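Lysine/ornithine decarboxylase (Selenomonas ruminantium, PDB 5GJN) decarboxylates L-lysine and L-ornithine with similar catalytic efficiency, using pyridoxal 5'-phosphate, to give cadaverine and putrescine. Local coordinates at residues 1-6 against 27-32; 76-81 against 106-111; 155-160 against 197-202. All coordinates share one frame; numbering follows the deposited sequence.

Interaction 1 of 3, residues 1-6 against 27-32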
loop_
_atom_site.group_PDB
_atom_site.type_symbol
_atom_site.label_atom_id
_atom_site.label_comp_id
_atom_site.label_asym_id
_atom_site.label_seq_id
_atom_site.Cartn_x
_atom_site.Cartn_y
_atom_site.Cartn_z
ATOM N N MET A 1 -13.182 -30.821 2.242
ATOM C CA MET A 1 -12.701 -29.584 2.831
ATOM C C MET A 1 -12.652 -28.494 1.771
ATOM O O MET A 1 -11.652 -28.292 1.098
ATOM C CB MET A 1 -11.336 -29.791 3.467
ATOM C CG MET A 1 -11.262 -31.015 4.356
ATOM S SD MET A 1 -10.365 -32.388 3.608
ATOM C CE MET A 1 -11.625 -33.046 2.522
ATOM N N LYS A 2 -13.772 -27.812 1.635
ATOM C CA LYS A 2 -13.959 -26.800 0.626
ATOM C C LYS A 2 -13.304 -25.494 1.043
ATOM O O LYS A 2 -13.071 -25.250 2.213
ATOM C CB LYS A 2 -15.454 -26.586 0.429
ATOM C CG LYS A 2 -16.235 -26.643 1.733
ATOM C CD LYS A 2 -17.734 -26.814 1.545
ATOM C CE LYS A 2 -18.422 -26.946 2.898
ATOM N NZ LYS A 2 -19.594 -26.042 3.069
ATOM N N ASN A 3 -13.008 -24.656 0.070
ATOM C CA ASN A 3 -12.560 -23.312 0.351
ATOM C C ASN A 3 -13.695 -22.550 0.999
ATOM O O ASN A 3 -14.836 -22.709 0.619
ATOM C CB ASN A 3 -12.143 -22.606 -0.929
ATOM C CG ASN A 3 -10.834 -23.116 -1.479
ATOM O OD1 ASN A 3 -10.174 -23.940 -0.872
ATOM N ND2 ASN A 3 -10.456 -22.623 -2.635
ATOM N N PHE A 4 -13.384 -21.721 1.980
ATOM C CA PHE A 4 -14.387 -20.940 2.611
ATOM C C PHE A 4 -15.111 -20.005 1.618
ATOM O O PHE A 4 -14.461 -19.292 0.776
ATOM C CB PHE A 4 -13.777 -20.148 3.749
ATOM C CG PHE A 4 -14.786 -19.329 4.505
ATOM C CD1 PHE A 4 -15.843 -19.963 5.151
ATOM C CD2 PHE A 4 -14.709 -17.947 4.542
ATOM C CE1 PHE A 4 -16.776 -19.251 5.838
ATOM C CE2 PHE A 4 -15.641 -17.210 5.246
ATOM C CZ PHE A 4 -16.676 -17.874 5.917
ATOM N N ARG A 5 -16.443 -19.999 1.720
ATOM C CA ARG A 5 -17.257 -19.252 0.782
ATOM C C ARG A 5 -18.615 -18.963 1.427
ATOM O O ARG A 5 -19.336 -19.911 1.764
ATOM C CB ARG A 5 -17.394 -20.043 -0.531
ATOM C CG ARG A 5 -18.391 -19.400 -1.488
ATOM C CD ARG A 5 -18.370 -19.952 -2.902
ATOM N NE ARG A 5 -19.338 -19.202 -3.717
ATOM C CZ ARG A 5 -19.497 -19.306 -5.037
ATOM N NH1 ARG A 5 -18.765 -20.149 -5.760
ATOM N NH2 ARG A 5 -20.399 -18.538 -5.642
ATOM N N LEU A 6 -18.942 -17.679 1.616
ATOM C CA LEU A 6 -20.210 -17.228 2.153
ATOM C C LEU A 6 -21.286 -17.465 1.094
ATOM O O LEU A 6 -21.012 -17.382 -0.111
ATOM C CB LEU A 6 -20.211 -15.752 2.563
ATOM C CG LEU A 6 -19.248 -15.426 3.712
ATOM C CD1 LEU A 6 -19.021 -13.937 3.858
ATOM C CD2 LEU A 6 -19.666 -16.077 5.012
ATOM N N LEU A 27 -12.058 -19.218 11.052
ATOM C CA LEU A 27 -11.107 -19.893 11.904
ATOM C C LEU A 27 -11.074 -21.417 11.692
ATOM O O LEU A 27 -9.986 -22.027 11.638
ATOM C CB LEU A 27 -11.309 -19.523 13.334
ATOM C CG LEU A 27 -11.147 -18.033 13.657
ATOM C CD1 LEU A 27 -11.331 -17.807 15.147
ATOM C CD2 LEU A 27 -9.760 -17.526 13.221
ATOM N N ASP A 28 -12.229 -21.994 11.411
ATOM C CA ASP A 28 -12.313 -23.435 11.135
ATOM C C ASP A 28 -11.566 -23.772 9.891
ATOM O O ASP A 28 -10.975 -24.838 9.826
ATOM C CB ASP A 28 -13.768 -23.904 10.973
ATOM C CG ASP A 28 -14.507 -24.064 12.310
ATOM O OD1 ASP A 28 -13.964 -23.826 13.420
ATOM O OD2 ASP A 28 -15.686 -24.429 12.208
ATOM N N LYS A 29 -11.640 -22.948 8.838
ATOM C CA LYS A 29 -10.861 -23.273 7.652
ATOM C C LYS A 29 -9.326 -23.151 7.918
ATOM O O LYS A 29 -8.512 -23.977 7.442
ATOM C CB LYS A 29 -11.287 -22.434 6.464
ATOM C CG LYS A 29 -10.582 -22.716 5.177
ATOM C CD LYS A 29 -10.598 -24.190 4.684
ATOM C CE LYS A 29 -9.875 -24.273 3.344
ATOM N NZ LYS A 29 -9.751 -25.570 2.635
ATOM N N VAL A 30 -8.929 -22.118 8.657
ATOM C CA VAL A 30 -7.518 -21.982 9.033
ATOM C C VAL A 30 -7.072 -23.246 9.765
ATOM O O VAL A 30 -6.042 -23.852 9.422
ATOM C CB VAL A 30 -7.225 -20.775 9.936
ATOM C CG1 VAL A 30 -5.762 -20.780 10.283
ATOM C CG2 VAL A 30 -7.559 -19.453 9.242
ATOM N N GLU A 31 -7.888 -23.699 10.722
ATOM C CA GLU A 31 -7.510 -24.896 11.501
ATOM C C GLU A 31 -7.406 -26.142 10.622
ATOM O O GLU A 31 -6.494 -26.951 10.783
ATOM C CB GLU A 31 -8.501 -25.086 12.647
ATOM C CG GLU A 31 -8.279 -26.343 13.489
ATOM C CD GLU A 31 -9.166 -26.315 14.759
ATOM O OE1 GLU A 31 -10.208 -25.658 14.750
ATOM O OE2 GLU A 31 -8.809 -26.915 15.768
ATOM N N GLU A 32 -8.320 -26.255 9.672
ATOM C CA GLU A 32 -8.317 -27.359 8.740
ATOM C C GLU A 32 -7.056 -27.342 7.892
ATOM O O GLU A 32 -6.425 -28.354 7.717
ATOM C CB GLU A 32 -9.552 -27.290 7.852
ATOM C CG GLU A 32 -9.578 -28.276 6.708
ATOM C CD GLU A 32 -10.886 -28.246 5.952
ATOM O OE1 GLU A 32 -11.882 -28.773 6.472
ATOM O OE2 GLU A 32 -10.928 -27.700 4.839
#

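Interaction 2 of 3, residues 76-81 against 106-111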
loop_
_atom_site.group_PDB
_atom_site.type_symbol
_atom_site.label_atom_id
_atom_site.label_comp_id
_atom_site.label_asym_id
_atom_site.label_seq_id
_atom_site.Cartn_x
_atom_site.Cartn_y
_atom_site.Cartn_z
ATOM N N GLU A 76 5.810 -7.236 13.878
ATOM C CA GLU A 76 5.187 -8.521 13.838
ATOM C C GLU A 76 5.386 -9.182 15.225
ATOM O O GLU A 76 4.457 -9.819 15.729
ATOM C CB GLU A 76 5.738 -9.417 12.740
ATOM C CG GLU A 76 5.160 -8.984 11.361
ATOM C CD GLU A 76 5.411 -9.924 10.198
ATOM O OE1 GLU A 76 6.270 -10.797 10.256
ATOM O OE2 GLU A 76 4.721 -9.729 9.177
ATOM N N MET A 77 6.561 -9.006 15.807
ATOM C CA MET A 77 6.859 -9.549 17.117
ATOM C C MET A 77 5.931 -8.931 18.146
ATOM O O MET A 77 5.454 -9.614 19.015
ATOM C CB MET A 77 8.317 -9.307 17.495
ATOM C CG MET A 77 9.326 -10.142 16.725
ATOM S SD MET A 77 11.041 -9.776 17.097
ATOM C CE MET A 77 11.647 -9.256 15.513
ATOM N N GLU A 78 5.683 -7.635 18.018
ATOM C CA GLU A 78 4.791 -6.909 18.905
ATOM C C GLU A 78 3.345 -7.375 18.827
ATOM O O GLU A 78 2.701 -7.523 19.844
ATOM C CB GLU A 78 4.881 -5.405 18.655
ATOM C CG GLU A 78 6.040 -4.729 19.361
ATOM C CD GLU A 78 6.498 -3.450 18.689
ATOM O OE1 GLU A 78 5.849 -3.005 17.730
ATOM O OE2 GLU A 78 7.518 -2.890 19.126
ATOM N N ILE A 79 2.851 -7.620 17.618
ATOM C CA ILE A 79 1.546 -8.205 17.421
ATOM C C ILE A 79 1.403 -9.527 18.141
ATOM O O ILE A 79 0.439 -9.734 18.873
ATOM C CB ILE A 79 1.171 -8.365 15.900
ATOM C CG1 ILE A 79 0.863 -7.013 15.244
ATOM C CG2 ILE A 79 -0.106 -9.210 15.778
ATOM C CD1 ILE A 79 1.133 -7.013 13.730
ATOM N N LEU A 80 2.377 -10.415 17.981
ATOM C CA LEU A 80 2.353 -11.684 18.617
ATOM C C LEU A 80 2.495 -11.565 20.157
ATOM O O LEU A 80 1.779 -12.190 20.893
ATOM C CB LEU A 80 3.481 -12.559 18.106
ATOM C CG LEU A 80 3.279 -13.130 16.703
ATOM C CD1 LEU A 80 4.595 -13.781 16.323
ATOM C CD2 LEU A 80 2.128 -14.122 16.613
ATOM N N HIS A 81 3.427 -10.740 20.589
ATOM C CA HIS A 81 3.602 -10.487 21.976
ATOM C C HIS A 81 2.305 -10.087 22.730
ATOM O O HIS A 81 2.032 -10.624 23.814
ATOM C CB HIS A 81 4.639 -9.431 22.209
ATOM C CG HIS A 81 4.741 -9.013 23.656
ATOM N ND1 HIS A 81 5.328 -9.816 24.610
ATOM C CD2 HIS A 81 4.348 -7.888 24.304
ATOM C CE1 HIS A 81 5.329 -9.192 25.774
ATOM N NE2 HIS A 81 4.726 -8.033 25.627
ATOM N N ALA A 106 15.444 -9.448 21.333
ATOM C CA ALA A 106 16.010 -9.612 22.679
ATOM C C ALA A 106 14.909 -9.426 23.777
ATOM O O ALA A 106 14.843 -10.223 24.703
ATOM C CB ALA A 106 17.178 -8.666 22.895
ATOM N N ASP A 107 14.026 -8.437 23.635
ATOM C CA ASP A 107 12.935 -8.243 24.634
ATOM C C ASP A 107 12.018 -9.417 24.754
ATOM O O ASP A 107 11.573 -9.702 25.865
ATOM C CB ASP A 107 12.046 -7.037 24.319
ATOM C CG ASP A 107 12.749 -5.703 24.546
ATOM O OD1 ASP A 107 13.801 -5.719 25.182
ATOM O OD2 ASP A 107 12.291 -4.651 24.028
ATOM N N TYR A 108 11.709 -10.099 23.629
ATOM C CA TYR A 108 10.721 -11.166 23.656
ATOM C C TYR A 108 11.294 -12.576 23.603
ATOM O O TYR A 108 10.544 -13.568 23.390
ATOM C CB TYR A 108 9.721 -10.975 22.507
ATOM C CG TYR A 108 9.035 -9.646 22.526
ATOM C CD1 TYR A 108 8.511 -9.122 23.742
ATOM C CD2 TYR A 108 8.905 -8.867 21.357
ATOM C CE1 TYR A 108 7.906 -7.881 23.752
ATOM C CE2 TYR A 108 8.305 -7.626 21.358
ATOM C CZ TYR A 108 7.784 -7.145 22.561
ATOM O OH TYR A 108 7.204 -5.938 22.631
ATOM N N ASN A 109 12.597 -12.679 23.800
ATOM C CA ASN A 109 13.287 -13.999 23.908
ATOM C C ASN A 109 13.344 -14.743 22.565
ATOM O O ASN A 109 13.291 -15.957 22.546
ATOM C CB ASN A 109 12.594 -14.915 24.951
ATOM C CG ASN A 109 12.330 -14.203 26.290
ATOM O OD1 ASN A 109 13.230 -13.587 26.857
ATOM N ND2 ASN A 109 11.129 -14.320 26.782
ATOM N N VAL A 110 13.401 -14.017 21.459
ATOM C CA VAL A 110 13.573 -14.680 20.190
ATOM C C VAL A 110 15.080 -15.078 20.144
ATOM O O VAL A 110 15.943 -14.206 20.265
ATOM C CB VAL A 110 13.258 -13.752 19.027
ATOM C CG1 VAL A 110 13.519 -14.471 17.680
ATOM C CG2 VAL A 110 11.870 -13.225 19.114
ATOM N N ARG A 111 15.354 -16.372 20.010
ATOM C CA ARG A 111 16.711 -16.879 19.866
ATOM C C ARG A 111 17.107 -17.381 18.484
ATOM O O ARG A 111 18.265 -17.694 18.267
ATOM C CB ARG A 111 16.956 -18.017 20.847
ATOM C CG ARG A 111 16.281 -17.834 22.177
ATOM C CD ARG A 111 17.275 -17.534 23.271
ATOM N NE ARG A 111 18.058 -16.345 23.000
ATOM C CZ ARG A 111 19.383 -16.316 22.995
ATOM N NH1 ARG A 111 20.065 -17.413 23.240
ATOM N NH2 ARG A 111 20.021 -15.189 22.742
HETATM O O HOH W 1 8.655 -3.697 21.454
#

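Interaction 3 of 3, residues 155-160 against 197-202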
loop_
_atom_site.group_PDB
_atom_site.type_symbol
_atom_site.label_atom_id
_atom_site.label_comp_id
_atom_site.label_asym_id
_atom_site.label_seq_id
_atom_site.Cartn_x
_atom_site.Cartn_y
_atom_site.Cartn_z
ATOM N N PRO A 155 25.102 -18.231 -1.860
ATOM C CA PRO A 155 25.479 -19.335 -2.709
ATOM C C PRO A 155 25.708 -20.531 -1.843
ATOM O O PRO A 155 26.274 -20.427 -0.748
ATOM C CB PRO A 155 26.822 -18.839 -3.353
ATOM C CG PRO A 155 26.555 -17.356 -3.472
ATOM C CD PRO A 155 25.976 -17.060 -2.101
ATOM N N VAL A 156 25.260 -21.672 -2.349
ATOM C CA VAL A 156 25.356 -22.921 -1.669
ATOM C C VAL A 156 26.732 -23.115 -1.174
ATOM O O VAL A 156 26.938 -23.439 -0.013
ATOM C CB VAL A 156 24.955 -24.065 -2.614
ATOM C CG1 VAL A 156 25.360 -25.393 -2.014
ATOM C CG2 VAL A 156 23.493 -24.004 -2.895
ATOM N N GLU A 157 27.724 -22.884 -2.044
ATOM C CA GLU A 157 29.090 -23.150 -1.650
ATOM C C GLU A 157 29.729 -22.070 -0.724
ATOM O O GLU A 157 30.831 -22.235 -0.251
ATOM C CB GLU A 157 29.957 -23.491 -2.881
ATOM C CG GLU A 157 29.499 -24.754 -3.698
ATOM C CD GLU A 157 29.200 -26.012 -2.836
ATOM O OE1 GLU A 157 29.923 -26.301 -1.831
ATOM O OE2 GLU A 157 28.202 -26.723 -3.153
ATOM N N GLU A 158 28.985 -21.023 -0.423
ATOM C CA GLU A 158 29.366 -20.091 0.624
ATOM C C GLU A 158 28.735 -20.387 2.004
ATOM O O GLU A 158 29.117 -19.793 2.989
ATOM C CB GLU A 158 28.996 -18.691 0.168
ATOM C CG GLU A 158 29.700 -17.561 0.877
ATOM C CD GLU A 158 29.319 -16.208 0.316
ATOM O OE1 GLU A 158 29.040 -15.304 1.118
ATOM O OE2 GLU A 158 29.299 -16.054 -0.916
ATOM N N ALA A 159 27.784 -21.316 2.059
ATOM C CA ALA A 159 26.917 -21.497 3.220
ATOM C C ALA A 159 27.621 -21.862 4.487
ATOM O O ALA A 159 27.416 -21.228 5.527
ATOM C CB ALA A 159 25.754 -22.463 2.911
ATOM N N LEU A 160 28.482 -22.864 4.435
ATOM C CA LEU A 160 29.186 -23.296 5.612
ATOM C C LEU A 160 30.260 -22.268 6.097
ATOM O O LEU A 160 30.477 -22.168 7.283
ATOM C CB LEU A 160 29.784 -24.695 5.392
ATOM C CG LEU A 160 28.755 -25.798 5.016
ATOM C CD1 LEU A 160 29.373 -27.158 4.721
ATOM C CD2 LEU A 160 27.736 -25.981 6.125
ATOM N N ALA A 197 20.979 -29.946 1.152
ATOM C CA ALA A 197 21.065 -29.683 2.566
ATOM C C ALA A 197 21.745 -30.842 3.259
ATOM O O ALA A 197 22.539 -30.640 4.139
ATOM C CB ALA A 197 19.686 -29.440 3.141
ATOM N N ARG A 198 21.436 -32.057 2.842
ATOM C CA ARG A 198 22.024 -33.239 3.445
ATOM C C ARG A 198 23.529 -33.229 3.262
ATOM O O ARG A 198 24.263 -33.542 4.176
ATOM C CB ARG A 198 21.429 -34.504 2.839
ATOM C CG ARG A 198 21.980 -35.796 3.405
ATOM C CD ARG A 198 21.514 -36.023 4.826
ATOM N NE ARG A 198 22.506 -35.602 5.793
ATOM C CZ ARG A 198 22.290 -35.498 7.091
ATOM N NH1 ARG A 198 21.106 -35.773 7.596
ATOM N NH2 ARG A 198 23.265 -35.116 7.883
ATOM N N ARG A 199 23.989 -32.841 2.087
ATOM C CA ARG A 199 25.415 -32.758 1.855
ATOM C C ARG A 199 26.078 -31.713 2.735
ATOM O O ARG A 199 27.108 -31.965 3.318
ATOM C CB ARG A 199 25.700 -32.451 0.398
ATOM C CG ARG A 199 27.170 -32.254 0.092
ATOM C CD ARG A 199 27.384 -31.966 -1.375
ATOM N NE ARG A 199 27.259 -30.559 -1.687
ATOM C CZ ARG A 199 26.343 -30.064 -2.493
ATOM N NH1 ARG A 199 25.460 -30.857 -3.056
ATOM N NH2 ARG A 199 26.309 -28.776 -2.733
ATOM N N LEU A 200 25.466 -30.546 2.846
ATOM C CA LEU A 200 26.057 -29.496 3.716
ATOM C C LEU A 200 26.069 -29.876 5.197
ATOM O O LEU A 200 26.977 -29.542 5.944
ATOM C CB LEU A 200 25.301 -28.199 3.485
ATOM C CG LEU A 200 25.305 -27.675 2.035
ATOM C CD1 LEU A 200 24.628 -26.314 2.010
ATOM C CD2 LEU A 200 26.701 -27.478 1.509
ATOM N N PHE A 201 25.007 -30.523 5.667
ATOM C CA PHE A 201 24.977 -31.022 7.025
ATOM C C PHE A 201 26.148 -31.997 7.344
ATOM O O PHE A 201 26.815 -31.856 8.353
ATOM C CB PHE A 201 23.617 -31.684 7.346
ATOM C CG PHE A 201 22.587 -30.751 7.914
ATOM C CD1 PHE A 201 22.126 -29.664 7.216
ATOM C CD2 PHE A 201 21.969 -31.083 9.090
ATOM C CE1 PHE A 201 21.153 -28.839 7.730
ATOM C CE2 PHE A 201 20.976 -30.287 9.607
ATOM C CZ PHE A 201 20.544 -29.180 8.916
ATOM N N ASP A 202 26.426 -32.913 6.424
ATOM C CA ASP A 202 27.563 -33.835 6.535
ATOM C C ASP A 202 28.916 -33.099 6.484
ATOM O O ASP A 202 29.720 -33.291 7.380
ATOM C CB ASP A 202 27.525 -34.843 5.394
ATOM C CG ASP A 202 26.370 -35.800 5.534
ATOM O OD1 ASP A 202 25.732 -35.761 6.587
ATOM O OD2 ASP A 202 26.128 -36.529 4.577
HETATM O O HOH W 2 29.411 -29.133 -1.330
#

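Interaction 1 of 3, residues 1-6 against 27-32
Lys29 reaches out from the first turn of helix 27-40 and meets the N-terminal loop at the backbone carbonyl of Lys2. The polar part is modest. Lys29 NZ gives a weak hydrogen bond to Lys2 O at 3.4 Å, an oxygen that would probably help to stabilise the positive charge. The approach of Met1 O to the same ammonium is longer and less certain, since Met1 is poorly ordered. The carboxylate of Glu32, one helical turn on, pairs with Lys29 NZ as well, but Glu32 OE2 is modelled too close to Met1, so the exact shape of this salt bridge is doubtful.

In the fold, this is where the chain's first residues run past the barrel on their way to the second, mixed-sheet domain, the two-domain plan of the class-II decarboxylases. Further along the loop, Phe4 and Leu6 pack on strand 265-275 of that sheet, and Phe4 meets Phe371 edge-to-face. Glu372 hydrogen-bonds to the backbone N of Leu27 and of Asp28 at the start of the helix.

The van der Waals contacts come mainly from the stem of Lys29. Its CG stands opposite the backbone N (chi1 -178°), and one bend at chi2 (54°) then sends a straight run of CD, CE and NZ past the loop. As a result Lys29 CE comes alongside Lys2 O at 3.5 Å, with CD close behind, before NZ arrives. At the root of the side chain, Lys29 CB touches Phe4 CB at 4.3 Å, the closest approach of these two residues; the Phe4 ring leads away from the helix. Loop backbone bonds to Thr263 from Phe4 and to Ala225 from Asn3 tie the loop down beside the lysine.

Interaction 2 of 3, residues 76-81 against 106-111
The imidazole of His81 lies over the phenol ring of Tyr108 as an offset stack, with centroids 4.2 Å apart and planes inclined by 23°. The slip between the rings puts Tyr108 CE1 over the centre of the imidazole, 3.3 Å from His81 ND1. It also leaves His81 CB above the middle of the phenol, 3.9 Å from the Tyr108 ring centroid, in a CH-pi contact that comes down almost along the ring normal. With CG anti to the backbone N (chi1 173°), His81 swings its ring out from helix 74-82 to lie across the tyrosine. The other face of Tyr108 has Asp107 CB over its rim.

Tyr108 is where the chain leaves helix 99-107. The contact thus joins two successive helices of the barrel, with strand 90-92 between them in sequence. Deeper in, Met77 CB approaches Tyr108 CD2 at 3.9 Å, and Met77 SD meets Val110 CG2 at 4.1 Å. Met77 and Val110 both rest on Met90 of that strand. The Met77 side chain is about 10 Å from that of Lys51, probably the cofactor-attachment lysine, which carries no cofactor here.

Glu78 CG comes to the edge of the phenol, 3.7 Å from Tyr108 OH. The carboxylate beyond divides its bonds: Glu78 OE1 is hydrogen-bonded to Tyr364 OH of the second subunit, while a water donates to Glu78 OE2 at 2.7 Å and is also hydrogen-bonded to Tyr108 OH.

Dispersion and ring overlap thus carry the direct contact, since no hydrogen bond passes straight between the segments; the phenol's water leads to a carboxylate also engaged at the dimer interface.

Interaction 3 of 3, residues 155-160 against 197-202
Glu157, in the turn leading into helix 159-168, pairs with Arg199 of helix 188-206, the next helix of the barrel, with strand 172-177 between the two in sequence. They are linked in two ways. Directly, Arg199 NH2 stands 2.8 Å from Glu157 OE2, a salt bridge whose hydrogen bond is weak because the N-H points off line (130° at the hydrogen). The second route is through water, which accepts from Arg199 NE at 2.6 Å and donates to Glu157 OE1 at 2.9 Å. Both carboxylate oxygens thus have a partner, and the guanidinium uses two of its nitrogens. OE2 lies at the guanidinium edge, near its plane, and the two flat groups are only 27° apart. A bend at chi3 (87°) turns the arginine toward the glutamate; Val156 CG1 packs obliquely on NH2.

On the same helix, Arg198 NH2 donates to Asp202 OD1 at 2.9 Å on the syn side, though tilted out of the carboxylate plane; NE adds a weaker bond to that oxygen, and NH1 goes to Leu246 O. Glu158 forms a salt bridge with Arg277 of the second subunit. The turn at the start of 155-160 closes through backbone bonds from Glu158 N to Pro155 O and from Ala159 N to Val156 O.

Beneath the charged pair Leu200 packs against the start of helix 159-168 and the turn before it. Leu200 CD1 touches Val156 CG1 and Ala159 CB (4.1 Å to the latter). Leu200 CD2 meets Leu160 CD1 at 4.2 Å. Leu160 also spreads both its methyls, CD1 and CD2, beside the carbonyl oxygen Leu200 O, each 3.6 Å away.

Interactions 2 and 3 are alike in kind: each joins successive helices of the pyridoxal-binding barrel, and each has a residue that bonds to the second subunit. Interaction 1 instead places the N-terminal loop beside helix 27-40, near the mixed-sheet domain, and touches no other chain. Its centre is also nearest that of the chain, about 15 Å centre to centre, against about 19 and 27 Å for the others. All three combine buried with exposed residues. Their chemistry differs: a lysine at a backbone carbonyl in interaction 1, stacked rings in interaction 2, a charged pair above leucine packing in interaction 3. No two touch; interactions 1 and 3 lie on opposite sides of the chain's centre.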